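Local atomic coordinates of signal recognition 54 kDa protein (Pyrococcus furiosus, PDB entry 3DM5), a protein that belongs to the SRP54 family and joins an N-terminal four-helix bundle to a P-loop domain and a largely helical C-terminal domain. Residues R37-A42 with R47-L52; T53-R58 with Y80-K85; Q227-A232 with A263-P268; E63-P66 with S70-E73; L14-R19 with I28-R33. All coordinates share one frame; numbering follows the deposited sequence.

Contact 1 (R37-A42 with R47-L52); sequences RALIQA and RLVLQL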
# COMPACT_ATOMS: atom_id res chain seq x y z
N ARG A 37 -2.25 14.21 -9.63
CA ARG A 37 -2.29 13.26 -8.53
C ARG A 37 -0.90 12.88 -8.03
O ARG A 37 -0.67 12.82 -6.82
CB ARG A 37 -3.11 12.01 -8.89
CG ARG A 37 -4.58 12.10 -8.46
CD ARG A 37 -5.40 10.84 -8.80
NE ARG A 37 -6.15 11.00 -10.05
CZ ARG A 37 -5.85 10.40 -11.20
NH1 ARG A 37 -4.80 9.58 -11.27
NH2 ARG A 37 -6.59 10.62 -12.29
N ALA A 38 0.02 12.63 -8.96
CA ALA A 38 1.36 12.22 -8.56
C ALA A 38 2.02 13.36 -7.82
O ALA A 38 2.54 13.16 -6.72
CB ALA A 38 2.18 11.81 -9.77
N LEU A 39 1.99 14.54 -8.42
CA LEU A 39 2.56 15.76 -7.83
C LEU A 39 2.01 16.09 -6.44
O LEU A 39 2.78 16.26 -5.50
CB LEU A 39 2.39 16.97 -8.77
CG LEU A 39 3.59 17.41 -9.61
CD1 LEU A 39 4.64 16.32 -9.79
CD2 LEU A 39 3.17 17.98 -10.93
N ILE A 40 0.68 16.17 -6.33
CA ILE A 40 0.03 16.52 -5.05
C ILE A 40 0.42 15.54 -3.94
O ILE A 40 0.58 15.92 -2.78
CB ILE A 40 -1.50 16.52 -5.16
CG1 ILE A 40 -1.99 17.63 -6.09
CG2 ILE A 40 -2.12 16.70 -3.79
CD1 ILE A 40 -1.78 18.99 -5.53
N GLN A 41 0.57 14.28 -4.33
CA GLN A 41 0.91 13.23 -3.40
C GLN A 41 2.34 13.36 -2.87
O GLN A 41 2.64 12.86 -1.80
CB GLN A 41 0.72 11.87 -4.08
CG GLN A 41 0.74 10.70 -3.14
CD GLN A 41 0.15 9.45 -3.75
OE1 GLN A 41 0.58 9.00 -4.82
NE2 GLN A 41 -0.84 8.88 -3.08
N ALA A 42 3.20 14.02 -3.64
CA ALA A 42 4.59 14.26 -3.23
C ALA A 42 4.70 15.62 -2.54
O ALA A 42 5.80 16.16 -2.36
CB ALA A 42 5.52 14.17 -4.44
N ARG A 47 -1.33 25.18 -5.89
CA ARG A 47 -1.28 26.27 -6.86
C ARG A 47 -0.16 26.04 -7.91
O ARG A 47 -0.37 26.27 -9.10
CB ARG A 47 -1.11 27.61 -6.14
CG ARG A 47 -2.01 28.72 -6.66
CD ARG A 47 -1.80 30.01 -5.91
NE ARG A 47 -2.06 31.17 -6.76
CZ ARG A 47 -3.11 31.97 -6.63
NH1 ARG A 47 -4.00 31.76 -5.67
NH2 ARG A 47 -3.27 33.00 -7.45
N LEU A 48 1.00 25.59 -7.47
CA LEU A 48 2.09 25.30 -8.39
C LEU A 48 1.73 24.19 -9.36
O LEU A 48 2.10 24.24 -10.54
CB LEU A 48 3.37 24.92 -7.65
CG LEU A 48 4.27 26.00 -7.06
CD1 LEU A 48 5.49 25.35 -6.45
CD2 LEU A 48 4.69 26.99 -8.12
N VAL A 49 1.05 23.16 -8.86
CA VAL A 49 0.66 22.02 -9.69
C VAL A 49 -0.37 22.42 -10.75
O VAL A 49 -0.28 21.99 -11.92
CB VAL A 49 0.11 20.84 -8.86
CG1 VAL A 49 -0.51 19.82 -9.78
CG2 VAL A 49 1.22 20.20 -8.05
N LEU A 50 -1.34 23.24 -10.35
CA LEU A 50 -2.33 23.76 -11.28
C LEU A 50 -1.66 24.48 -12.44
O LEU A 50 -1.99 24.25 -13.60
CB LEU A 50 -3.26 24.74 -10.57
CG LEU A 50 -4.62 24.18 -10.23
CD1 LEU A 50 -5.47 25.30 -9.69
CD2 LEU A 50 -5.23 23.59 -11.50
N GLN A 51 -0.73 25.35 -12.10
CA GLN A 51 -0.09 26.21 -13.08
C GLN A 51 0.69 25.37 -14.08
O GLN A 51 0.62 25.58 -15.29
CB GLN A 51 0.79 27.23 -12.35
CG GLN A 51 2.02 27.72 -13.09
CD GLN A 51 3.05 28.30 -12.12
OE1 GLN A 51 2.77 29.26 -11.39
NE2 GLN A 51 4.26 27.72 -12.11
N LEU A 52 1.42 24.39 -13.56
CA LEU A 52 2.18 23.50 -14.41
C LEU A 52 1.29 22.64 -15.30
O LEU A 52 1.57 22.47 -16.49
CB LEU A 52 3.07 22.60 -13.57
CG LEU A 52 3.84 21.54 -14.34
CD1 LEU A 52 4.95 22.20 -15.13
CD2 LEU A 52 4.40 20.46 -13.38

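Contact 2 (T53-R58 with Y80-K85); sequences TREIQR and YEELTK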
# COMPACT_ATOMS: atom_id res chain seq x y z
N THR A 53 0.24 22.06 -14.74
CA THR A 53 -0.56 21.14 -15.54
C THR A 53 -1.51 21.86 -16.51
O THR A 53 -2.01 21.26 -17.45
CB THR A 53 -1.29 20.07 -14.69
OG1 THR A 53 -2.24 20.70 -13.80
CG2 THR A 53 -0.27 19.24 -13.91
N ARG A 54 -1.71 23.16 -16.28
CA ARG A 54 -2.50 23.97 -17.20
C ARG A 54 -1.65 24.34 -18.40
O ARG A 54 -2.15 24.46 -19.51
CB ARG A 54 -3.04 25.23 -16.52
CG ARG A 54 -4.29 24.99 -15.68
CD ARG A 54 -4.79 26.28 -15.06
NE ARG A 54 -5.76 26.04 -13.99
CZ ARG A 54 -7.06 25.86 -14.19
NH1 ARG A 54 -7.56 25.90 -15.42
NH2 ARG A 54 -7.87 25.65 -13.16
N GLU A 55 -0.35 24.51 -18.17
CA GLU A 55 0.58 24.78 -19.25
C GLU A 55 0.78 23.52 -20.10
O GLU A 55 0.82 23.58 -21.34
CB GLU A 55 1.92 25.27 -18.70
CG GLU A 55 3.03 25.33 -19.73
CD GLU A 55 2.82 26.41 -20.79
OE1 GLU A 55 3.65 26.51 -21.72
OE2 GLU A 55 1.81 27.16 -20.70
N ILE A 56 0.90 22.38 -19.43
CA ILE A 56 1.06 21.11 -20.13
C ILE A 56 -0.18 20.80 -20.95
O ILE A 56 -0.06 20.42 -22.11
CB ILE A 56 1.35 19.94 -19.17
CG1 ILE A 56 2.68 20.15 -18.45
CG2 ILE A 56 1.38 18.62 -19.95
CD1 ILE A 56 3.13 18.95 -17.63
N GLN A 57 -1.35 20.97 -20.35
CA GLN A 57 -2.61 20.76 -21.06
C GLN A 57 -2.70 21.62 -22.31
O GLN A 57 -3.04 21.14 -23.39
CB GLN A 57 -3.79 21.08 -20.16
CG GLN A 57 -5.10 20.43 -20.59
CD GLN A 57 -6.20 20.67 -19.57
OE1 GLN A 57 -6.53 21.81 -19.26
NE2 GLN A 57 -6.76 19.59 -19.03
N ARG A 58 -2.40 22.91 -22.12
CA ARG A 58 -2.46 23.91 -23.17
C ARG A 58 -1.51 23.57 -24.33
O ARG A 58 -1.95 23.42 -25.46
CB ARG A 58 -2.15 25.28 -22.58
CG ARG A 58 -1.96 26.42 -23.57
CD ARG A 58 -1.31 27.61 -22.87
NE ARG A 58 -0.46 28.40 -23.75
CZ ARG A 58 0.63 27.93 -24.37
NH1 ARG A 58 1.00 26.67 -24.22
NH2 ARG A 58 1.34 28.73 -25.15
N TYR A 80 8.35 16.42 -20.55
CA TYR A 80 9.73 16.40 -20.08
C TYR A 80 10.25 17.81 -19.88
O TYR A 80 10.99 18.08 -18.93
CB TYR A 80 10.62 15.70 -21.09
CG TYR A 80 12.09 15.90 -20.85
CD1 TYR A 80 12.88 16.58 -21.77
CD2 TYR A 80 12.70 15.39 -19.73
CE1 TYR A 80 14.25 16.74 -21.57
CE2 TYR A 80 14.07 15.55 -19.52
CZ TYR A 80 14.84 16.22 -20.44
OH TYR A 80 16.19 16.37 -20.20
N GLU A 81 9.85 18.69 -20.79
CA GLU A 81 10.37 20.05 -20.85
C GLU A 81 9.73 20.93 -19.79
O GLU A 81 10.41 21.74 -19.14
CB GLU A 81 10.14 20.61 -22.26
CG GLU A 81 10.22 22.12 -22.39
CD GLU A 81 9.94 22.59 -23.81
OE1 GLU A 81 10.01 23.82 -24.05
OE2 GLU A 81 9.66 21.72 -24.68
N GLU A 82 8.43 20.77 -19.60
CA GLU A 82 7.73 21.47 -18.54
C GLU A 82 8.24 21.09 -17.14
O GLU A 82 8.50 21.97 -16.30
CB GLU A 82 6.22 21.26 -18.67
CG GLU A 82 5.63 22.05 -19.81
CD GLU A 82 6.07 23.51 -19.78
OE1 GLU A 82 6.07 24.13 -18.69
OE2 GLU A 82 6.40 24.04 -20.86
N LEU A 83 8.38 19.78 -16.89
CA LEU A 83 8.89 19.29 -15.62
C LEU A 83 10.30 19.78 -15.36
O LEU A 83 10.64 20.12 -14.24
CB LEU A 83 8.84 17.75 -15.55
CG LEU A 83 7.52 17.12 -15.08
CD1 LEU A 83 7.59 15.59 -15.02
CD2 LEU A 83 7.13 17.68 -13.71
N THR A 84 11.13 19.83 -16.40
CA THR A 84 12.49 20.33 -16.22
C THR A 84 12.55 21.78 -15.78
O THR A 84 13.36 22.13 -14.93
CB THR A 84 13.40 20.10 -17.46
OG1 THR A 84 13.53 18.70 -17.70
CG2 THR A 84 14.81 20.67 -17.20
N LYS A 85 11.68 22.63 -16.35
CA LYS A 85 11.65 24.05 -15.95
C LYS A 85 11.10 24.19 -14.54
O LYS A 85 11.46 25.11 -13.81
CB LYS A 85 10.82 24.91 -16.91
CG LYS A 85 11.39 25.02 -18.31
CD LYS A 85 10.41 25.66 -19.28
CE LYS A 85 10.88 25.51 -20.72
NZ LYS A 85 9.88 25.98 -21.74

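Contact 3 (Q227-A232 with A263-P268); sequences QAYNQA and AATGAP. With SO4 (sulfate ion), chain N.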
# COMPACT_ATOMS: atom_id res chain seq x y z
N GLN A 227 6.85 23.25 2.43
CA GLN A 227 7.21 24.25 3.43
C GLN A 227 8.61 24.82 3.20
O GLN A 227 8.99 25.78 3.87
CB GLN A 227 7.16 23.68 4.85
CG GLN A 227 5.90 22.94 5.22
CD GLN A 227 5.95 22.39 6.64
OE1 GLN A 227 5.76 23.13 7.60
NE2 GLN A 227 6.23 21.08 6.77
N ALA A 228 9.36 24.22 2.28
CA ALA A 228 10.69 24.71 1.95
C ALA A 228 10.62 26.06 1.25
O ALA A 228 11.59 26.81 1.26
CB ALA A 228 11.45 23.73 1.08
N TYR A 229 9.49 26.35 0.63
CA TYR A 229 9.34 27.59 -0.12
C TYR A 229 9.73 28.82 0.70
O TYR A 229 10.64 29.56 0.33
CB TYR A 229 7.91 27.75 -0.62
CG TYR A 229 7.73 29.02 -1.40
CD1 TYR A 229 8.05 29.08 -2.75
CD2 TYR A 229 7.28 30.18 -0.78
CE1 TYR A 229 7.90 30.25 -3.49
CE2 TYR A 229 7.12 31.37 -1.51
CZ TYR A 229 7.43 31.39 -2.86
OH TYR A 229 7.30 32.54 -3.60
N ASN A 230 9.03 29.03 1.81
CA ASN A 230 9.25 30.21 2.64
C ASN A 230 10.63 30.29 3.27
O ASN A 230 11.17 31.38 3.41
CB ASN A 230 8.14 30.35 3.69
CG ASN A 230 6.88 30.96 3.11
OD1 ASN A 230 6.94 31.88 2.29
ND2 ASN A 230 5.73 30.45 3.52
N GLN A 231 11.20 29.13 3.61
CA GLN A 231 12.56 29.07 4.13
C GLN A 231 13.55 29.47 3.05
O GLN A 231 14.45 30.25 3.33
CB GLN A 231 12.91 27.67 4.65
CG GLN A 231 11.95 27.16 5.69
CD GLN A 231 12.42 25.87 6.31
OE1 GLN A 231 13.40 25.28 5.87
NE2 GLN A 231 11.72 25.43 7.34
N ALA A 232 13.39 28.95 1.84
CA ALA A 232 14.29 29.30 0.73
C ALA A 232 14.16 30.78 0.39
O ALA A 232 15.15 31.47 0.15
CB ALA A 232 13.98 28.46 -0.50
N ALA A 263 12.59 25.58 -6.15
CA ALA A 263 12.80 26.06 -7.50
C ALA A 263 11.83 27.21 -7.86
O ALA A 263 12.10 28.05 -8.73
CB ALA A 263 12.68 24.92 -8.49
N ALA A 264 10.69 27.25 -7.18
CA ALA A 264 9.67 28.25 -7.45
C ALA A 264 10.21 29.56 -6.93
O ALA A 264 9.70 30.64 -7.19
CB ALA A 264 8.40 27.89 -6.73
N THR A 265 11.29 29.43 -6.18
CA THR A 265 11.78 30.54 -5.42
C THR A 265 12.83 31.29 -6.23
O THR A 265 13.09 32.47 -5.97
CB THR A 265 12.39 29.98 -4.16
OG1 THR A 265 11.69 30.49 -3.01
CG2 THR A 265 13.89 30.26 -4.13
N GLY A 266 13.43 30.62 -7.21
CA GLY A 266 14.54 31.16 -7.97
C GLY A 266 15.90 30.74 -7.44
O GLY A 266 16.87 30.65 -8.18
N ALA A 267 15.97 30.46 -6.16
CA ALA A 267 17.23 30.05 -5.58
C ALA A 267 17.74 28.77 -6.24
O ALA A 267 16.98 27.85 -6.52
CB ALA A 267 17.09 29.86 -4.07
N PRO A 268 19.05 28.73 -6.50
CA PRO A 268 19.68 27.61 -7.20
C PRO A 268 19.89 26.42 -6.27
O PRO A 268 20.50 26.60 -5.20
CB PRO A 268 21.04 28.17 -7.61
CG PRO A 268 21.20 29.44 -6.88
CD PRO A 268 20.03 29.68 -6.00
S SO4 N . 4.36 27.35 5.00
O1 SO4 N . 5.16 27.09 3.79
O2 SO4 N . 5.18 28.09 5.96
O3 SO4 N . 3.16 28.09 4.62
O4 SO4 N . 3.96 26.10 5.65

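Contact 4 (E63-P66 with S70-E73); sequences EKPP and SKKE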
# COMPACT_ATOMS: atom_id res chain seq x y z
N GLU A 63 -0.69 22.60 -29.88
CA GLU A 63 0.65 22.70 -30.43
C GLU A 63 0.87 21.60 -31.45
O GLU A 63 0.65 20.42 -31.17
CB GLU A 63 1.71 22.62 -29.33
CG GLU A 63 2.90 23.53 -29.51
CD GLU A 63 3.79 23.57 -28.28
OE1 GLU A 63 4.57 22.61 -28.10
OE2 GLU A 63 3.71 24.55 -27.50
N LYS A 64 1.29 22.00 -32.65
CA LYS A 64 1.52 21.04 -33.72
C LYS A 64 2.92 20.45 -33.59
O LYS A 64 3.91 21.17 -33.47
CB LYS A 64 1.32 21.70 -35.09
N PRO A 65 3.00 19.11 -33.60
CA PRO A 65 4.30 18.45 -33.56
C PRO A 65 5.10 18.85 -34.78
O PRO A 65 4.56 18.83 -35.89
CB PRO A 65 3.94 16.96 -33.64
CG PRO A 65 2.53 16.88 -33.18
CD PRO A 65 1.88 18.15 -33.61
N PRO A 66 6.37 19.23 -34.59
CA PRO A 66 7.29 19.54 -35.69
C PRO A 66 7.34 18.41 -36.72
O PRO A 66 6.90 17.29 -36.44
CB PRO A 66 8.65 19.66 -34.98
CG PRO A 66 8.44 18.99 -33.65
CD PRO A 66 7.05 19.37 -33.30
N SER A 70 5.49 12.62 -34.16
CA SER A 70 4.07 12.36 -33.88
C SER A 70 3.52 13.22 -32.76
O SER A 70 4.28 13.77 -31.95
CB SER A 70 3.80 10.88 -33.57
OG SER A 70 4.61 10.42 -32.51
N LYS A 71 2.20 13.35 -32.72
CA LYS A 71 1.53 14.07 -31.64
C LYS A 71 1.99 13.43 -30.33
O LYS A 71 2.36 14.11 -29.38
CB LYS A 71 0.01 13.97 -31.80
CG LYS A 71 -0.46 13.73 -33.24
CD LYS A 71 -0.41 12.24 -33.61
CE LYS A 71 -0.55 11.99 -35.11
NZ LYS A 71 0.79 11.96 -35.79
N LYS A 72 2.00 12.10 -30.32
CA LYS A 72 2.41 11.29 -29.19
C LYS A 72 3.85 11.56 -28.67
O LYS A 72 4.06 11.70 -27.47
CB LYS A 72 2.25 9.82 -29.60
CG LYS A 72 2.32 8.83 -28.48
CD LYS A 72 2.30 7.41 -29.03
CE LYS A 72 0.90 6.98 -29.44
NZ LYS A 72 0.81 5.49 -29.53
N GLU A 73 4.83 11.65 -29.56
CA GLU A 73 6.21 11.86 -29.15
C GLU A 73 6.40 13.30 -28.74
O GLU A 73 7.35 13.65 -28.03
CB GLU A 73 7.18 11.57 -30.29
CG GLU A 73 7.19 10.14 -30.78
CD GLU A 73 7.74 10.04 -32.19
OE1 GLU A 73 7.50 10.97 -32.99
OE2 GLU A 73 8.42 9.03 -32.48

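Contact 5 (L14-R19 with I28-R33); sequences LKKIAR and IKELVR. With SO4 (sulfate ion), chain F.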
# COMPACT_ATOMS: atom_id res chain seq x y z
N LEU A 14 3.68 8.61 -18.93
CA LEU A 14 4.38 8.71 -20.21
C LEU A 14 4.30 7.39 -20.98
O LEU A 14 4.14 7.39 -22.20
CB LEU A 14 5.83 9.17 -20.04
CG LEU A 14 6.02 10.63 -19.61
CD1 LEU A 14 7.44 11.06 -19.80
CD2 LEU A 14 5.08 11.55 -20.40
N LYS A 15 4.42 6.27 -20.26
CA LYS A 15 4.21 4.95 -20.85
C LYS A 15 2.80 4.84 -21.41
O LYS A 15 2.60 4.33 -22.50
CB LYS A 15 4.44 3.84 -19.82
CG LYS A 15 5.91 3.60 -19.45
CD LYS A 15 6.00 2.85 -18.13
CE LYS A 15 7.38 2.97 -17.47
NZ LYS A 15 8.19 1.72 -17.57
N LYS A 16 1.83 5.32 -20.65
CA LYS A 16 0.46 5.25 -21.09
C LYS A 16 0.34 5.92 -22.43
O LYS A 16 -0.27 5.39 -23.35
CB LYS A 16 -0.48 5.92 -20.09
CG LYS A 16 -0.91 5.02 -18.93
CD LYS A 16 -2.12 5.62 -18.21
CE LYS A 16 -2.64 4.67 -17.14
NZ LYS A 16 -3.89 5.20 -16.50
N ILE A 17 0.96 7.09 -22.55
CA ILE A 17 0.93 7.84 -23.80
C ILE A 17 1.58 7.05 -24.93
O ILE A 17 1.04 6.97 -26.03
CB ILE A 17 1.62 9.21 -23.64
CG1 ILE A 17 0.81 10.07 -22.68
CG2 ILE A 17 1.76 9.90 -24.99
CD1 ILE A 17 0.75 11.50 -23.07
N ALA A 18 2.73 6.44 -24.65
CA ALA A 18 3.45 5.70 -25.66
C ALA A 18 2.60 4.56 -26.17
O ALA A 18 2.71 4.16 -27.33
CB ALA A 18 4.76 5.17 -25.09
N ARG A 19 1.74 4.05 -25.31
CA ARG A 19 0.98 2.85 -25.59
C ARG A 19 -0.42 3.18 -26.08
O ARG A 19 -1.11 2.31 -26.61
CB ARG A 19 0.92 1.96 -24.35
CG ARG A 19 2.28 1.46 -23.88
CD ARG A 19 2.14 0.59 -22.64
NE ARG A 19 3.43 0.27 -22.03
CZ ARG A 19 3.57 -0.29 -20.83
NH1 ARG A 19 2.50 -0.62 -20.11
NH2 ARG A 19 4.79 -0.54 -20.35
N ILE A 28 -5.14 13.42 -23.16
CA ILE A 28 -4.49 14.54 -22.49
C ILE A 28 -5.09 14.76 -21.10
O ILE A 28 -4.37 14.73 -20.10
CB ILE A 28 -4.68 15.85 -23.29
CG1 ILE A 28 -4.38 15.66 -24.79
CG2 ILE A 28 -3.86 16.97 -22.69
CD1 ILE A 28 -3.00 15.24 -25.08
N LYS A 29 -6.40 14.97 -21.04
CA LYS A 29 -7.06 15.31 -19.79
C LYS A 29 -6.73 14.29 -18.71
O LYS A 29 -6.59 14.63 -17.54
CB LYS A 29 -8.59 15.48 -19.97
N GLU A 30 -6.57 13.04 -19.11
CA GLU A 30 -6.20 11.97 -18.19
C GLU A 30 -4.74 12.05 -17.76
O GLU A 30 -4.38 11.75 -16.61
CB GLU A 30 -6.44 10.61 -18.81
CG GLU A 30 -5.72 9.50 -18.06
CD GLU A 30 -5.97 8.13 -18.64
OE1 GLU A 30 -6.63 8.03 -19.70
OE2 GLU A 30 -5.50 7.14 -18.03
N LEU A 31 -3.89 12.40 -18.72
CA LEU A 31 -2.48 12.61 -18.46
C LEU A 31 -2.34 13.71 -17.41
O LEU A 31 -1.67 13.53 -16.39
CB LEU A 31 -1.77 13.02 -19.74
CG LEU A 31 -0.37 13.61 -19.56
CD1 LEU A 31 0.68 12.52 -19.27
CD2 LEU A 31 0.00 14.42 -20.80
N VAL A 32 -2.97 14.85 -17.68
CA VAL A 32 -2.87 15.99 -16.78
C VAL A 32 -3.32 15.61 -15.37
O VAL A 32 -2.68 15.97 -14.38
CB VAL A 32 -3.67 17.20 -17.30
CG1 VAL A 32 -4.03 18.14 -16.15
CG2 VAL A 32 -2.87 17.93 -18.38
N ARG A 33 -4.40 14.85 -15.29
CA ARG A 33 -4.91 14.45 -13.99
C ARG A 33 -4.02 13.40 -13.33
O ARG A 33 -3.86 13.40 -12.10
CB ARG A 33 -6.35 13.95 -14.13
CG ARG A 33 -7.31 15.06 -14.49
CD ARG A 33 -8.64 14.52 -14.96
NE ARG A 33 -9.62 15.58 -15.16
CZ ARG A 33 -10.71 15.44 -15.92
NH1 ARG A 33 -10.92 14.29 -16.55
NH2 ARG A 33 -11.57 16.44 -16.06
S SO4 F . -14.01 15.36 -18.74
O1 SO4 F . -13.10 14.21 -18.70
O2 SO4 F . -14.92 15.16 -19.87
O3 SO4 F . -14.79 15.46 -17.51
O4 SO4 F . -13.30 16.62 -18.88

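Contact 1 (R37-A42 with R47-L52)
Leu39 and Val49 face each other where helix 25-41 gives way to helix 46-62, their CA atoms 6.8 Å apart. The axes of 37-41 and 47-52 are close to antiparallel, at 157°, and approach to 10.0 Å, a spacing filled by branched aliphatic side chains. Val49 is the hub. Its chi1 of 169° sets CG1 opposite the backbone N and leaves CG2 turned at the partner helix, where it meets the root of Leu39, CG2 of Val49 lying 3.5 Å from CB of Leu39. Ile40 reaches the same methyl by a different route: its CB leaves to one side of the interface, and the longer branch brings only CD1 to it, 4.1 Å from Val49 CG2. One turn further along, Leu52 and Leu39 cross at about a right angle and touch methyl to methyl, with CD2 of Leu39 3.7 Å from CD2 of Leu52. Val44, in the short connection, covers both Leu39 and Val49; Leu6 of helix 5-19 leans on Leu39, while Leu83 and Phe86 of helix 71-86 flank Leu52. Ile40 also packs on Ile40 of the second subunit. No hydrogen bond spans the two segments and all four touching residues are buried. The helices are therefore held here by the exclusion of water from hydrocarbon and by the fit of shapes, a role that valine, leucine and isoleucine fill without leaving any polar side-chain group to be satisfied.

Contact 2 (T53-R58 with Y80-K85)
Within the N-terminal helical bundle, helix 46-62 lies beside helix 71-86, and here Glu82 meets both Glu55 and Ile56; the CA atoms of Ile56 and Glu82 are 6.9 Å apart. Ile56 and Glu82 run alongside one another, pointing opposite ways, hydrocarbon against hydrocarbon, with CG1 of Ile56 3.7 Å from CB of Glu82. The methylene part of a glutamate thus does apolar work in a buried place. Glu55 comes across the other end of Glu82 at about a right angle. Its chain bends at chi2 (68°), which leaves CG as the touching atom, 3.4 Å from Glu82 OE1, and swings the carboxylate aside. The two carboxylate planes are 66° apart, and Glu55 OE1 still stands only 3.8 Å from Glu82 OE2, a close approach of like charges. Basic residues nearby would be expected to offset it. Arg59 makes salt bridges to OE2 of both Glu82 and Glu81, and Arg58 NH1 lies near Glu55 OE2 as a long charge pair with no N-H aimed at the oxygen. On helix 71-86 itself, Lys85 NZ bonds to Glu81 OE1 at 3.2 Å. The acid pair can therefore border the core because the stem of Glu82 packs on Ile56, while Arg59 pairs with Glu82 and, more loosely, Arg58 with Glu55; those positive charges would probably ease the repulsion between the two carboxylates.

Contact 3 (Q227-A232 with A263-P268)
Thr265 is the buried side of this contact, set between Tyr229 and Ala232 of helix 228-237. Its hydroxyl stands over one face of the Tyr229 ring, with OG1 3.8 Å from CE1, while the methyl of Ala264 comes up to the ring edge, its CB 4.0 Å from the same Tyr229 CE1. The ring can take both neighbours because CG is anti to the backbone N (chi1 180°), which carries it alongside the loop. One turn later the small Ala232 lets the threonine close in: CB of Ala232 lies 4.1 Å from CG2 of Thr265. Gly266, with phi at 96°, then turns the chain out of helix 255-263 toward strand 269-273, as glycine readily does, and Lys236 takes the carbonyl of Thr265.

The far side of the helix is looser. Asn230 and Gln227 are exposed there, and Asn230 ND2 makes only a weak bond, 3.4 Å to O2 of a sulfate ion, probably from the crystallisation liquor, that Arg33 of the second subunit also holds. No hydrogen bond joins the two segments: van der Waals contact of ring, methyls and hydroxyl holds them, and the polar groups of the outer face take no part in that grip.

Contact 4 (E63-P66 with S70-E73)
A capping box starts helix 71-86, and the ring of Pro65, from the chain leading up to it, lies against the N-cap Ser70 and the first helical residue, Lys71. In the box, Ser70 OG accepts from Glu73 N at 3.2 Å, with an N-H...O angle of 152°, filling in for the carbonyl missing from the first turn. The favour is returned by Glu73, whose OE1 accepts from Ser70 N at 2.9 Å. That donor approaches on the anti side of the carboxylate and 26° out of its plane, and a weak bond from Ser70 OG falls on the same oxygen. Serine suits the cap because its hydroxyl is short enough to turn back on the helix; glutamate three residues on is long enough to reach the capping residue's amide, and its negative charge probably interacts favourably with the helix N-terminus.

Pro65 packs on this start through two ring carbons. Its CB is 3.6 Å from Ser70 O, and its CG rests on the backbone of Lys71, 3.4 Å from CA and 4.1 Å from CB. Only hydrocarbon and backbone meet, so the rigid ring, which has no amide hydrogen to satisfy, is at home in this exposed bend.

Around the bend, Pro65, Pro66 and Glu63 all touch His74 of helix 71-86, and Glu63 pairs with Arg59 near the end of helix 46-62. Lys72 points the other way, its NZ donating to the carbonyls of Ala18 and Ala20 at the end of helix 5-19.

Contact 5 (L14-R19 with I28-R33)
Lys16 and Glu30 cross at about a right angle on the outer side of the first helical hairpin of the N-terminal bundle, where helix 5-19 packs on helix 25-41. Both chains are extended beyond CG, so each spans its share of the gap: Lys16 NZ donates to Glu30 OE2 at 2.9 Å as part of a salt bridge, meeting the oxygen nearly in line with its C-O bond. The methylenes of the lysine follow, with Lys16 CD 3.7 Å from Glu30 OE2. A second acid, Asp34 on helix 25-41, stands further off as a weak, long ion pair with the same amino group. Lysine and glutamate are apt here, since their long chains bring opposite charges together at the rim of the buried Ile17-Leu31 pair.

Below them Ile17 and Leu31, which oppose each other in register, also cross at about a right angle. Leu31 has CG anti to the backbone N (chi1 165°), which carries CG toward helix 5-19, where both methyls reach the longer branch of Ile17. CD1 of Ile17 rests against both, 3.8 Å from Leu31 CD2 and 3.9 Å from Leu31 CD1. Ile75 of helix 71-86 backs Ile17 and shares in this core.

Arg33, on another side of helix 25-41, holds a sulfate ion, probably from the crystallisation liquor, at the edge of its guanidinium group. Its NH1 donates to sulfate O1 at 3.1 Å with an angle of 164°, and NH2 makes a weaker bond to O4 at 3.3 Å.

How the contacts relate
Along the chain the order is contact 5, contact 1, contacts 2 and 4, then contact 3. Contacts 5, 1 and 2 join helix 5-19 to 25-41, 25-41 to 46-62, and 46-62 to 71-86, so each is one seam of the N-terminal bundle; contact 4 joins the connection between the last two helices to the start of helix 71-86. Centres of contacts 1 and 2 are about 11 Å apart, meeting through Leu52, and Val32 brings contact 5 against contact 2. Contact 3 belongs to the P-loop domain, yet its centre is about 16 Å from that of contact 1, and Ala264 touches Leu48: bundle and P-loop domain thus adjoin at this end.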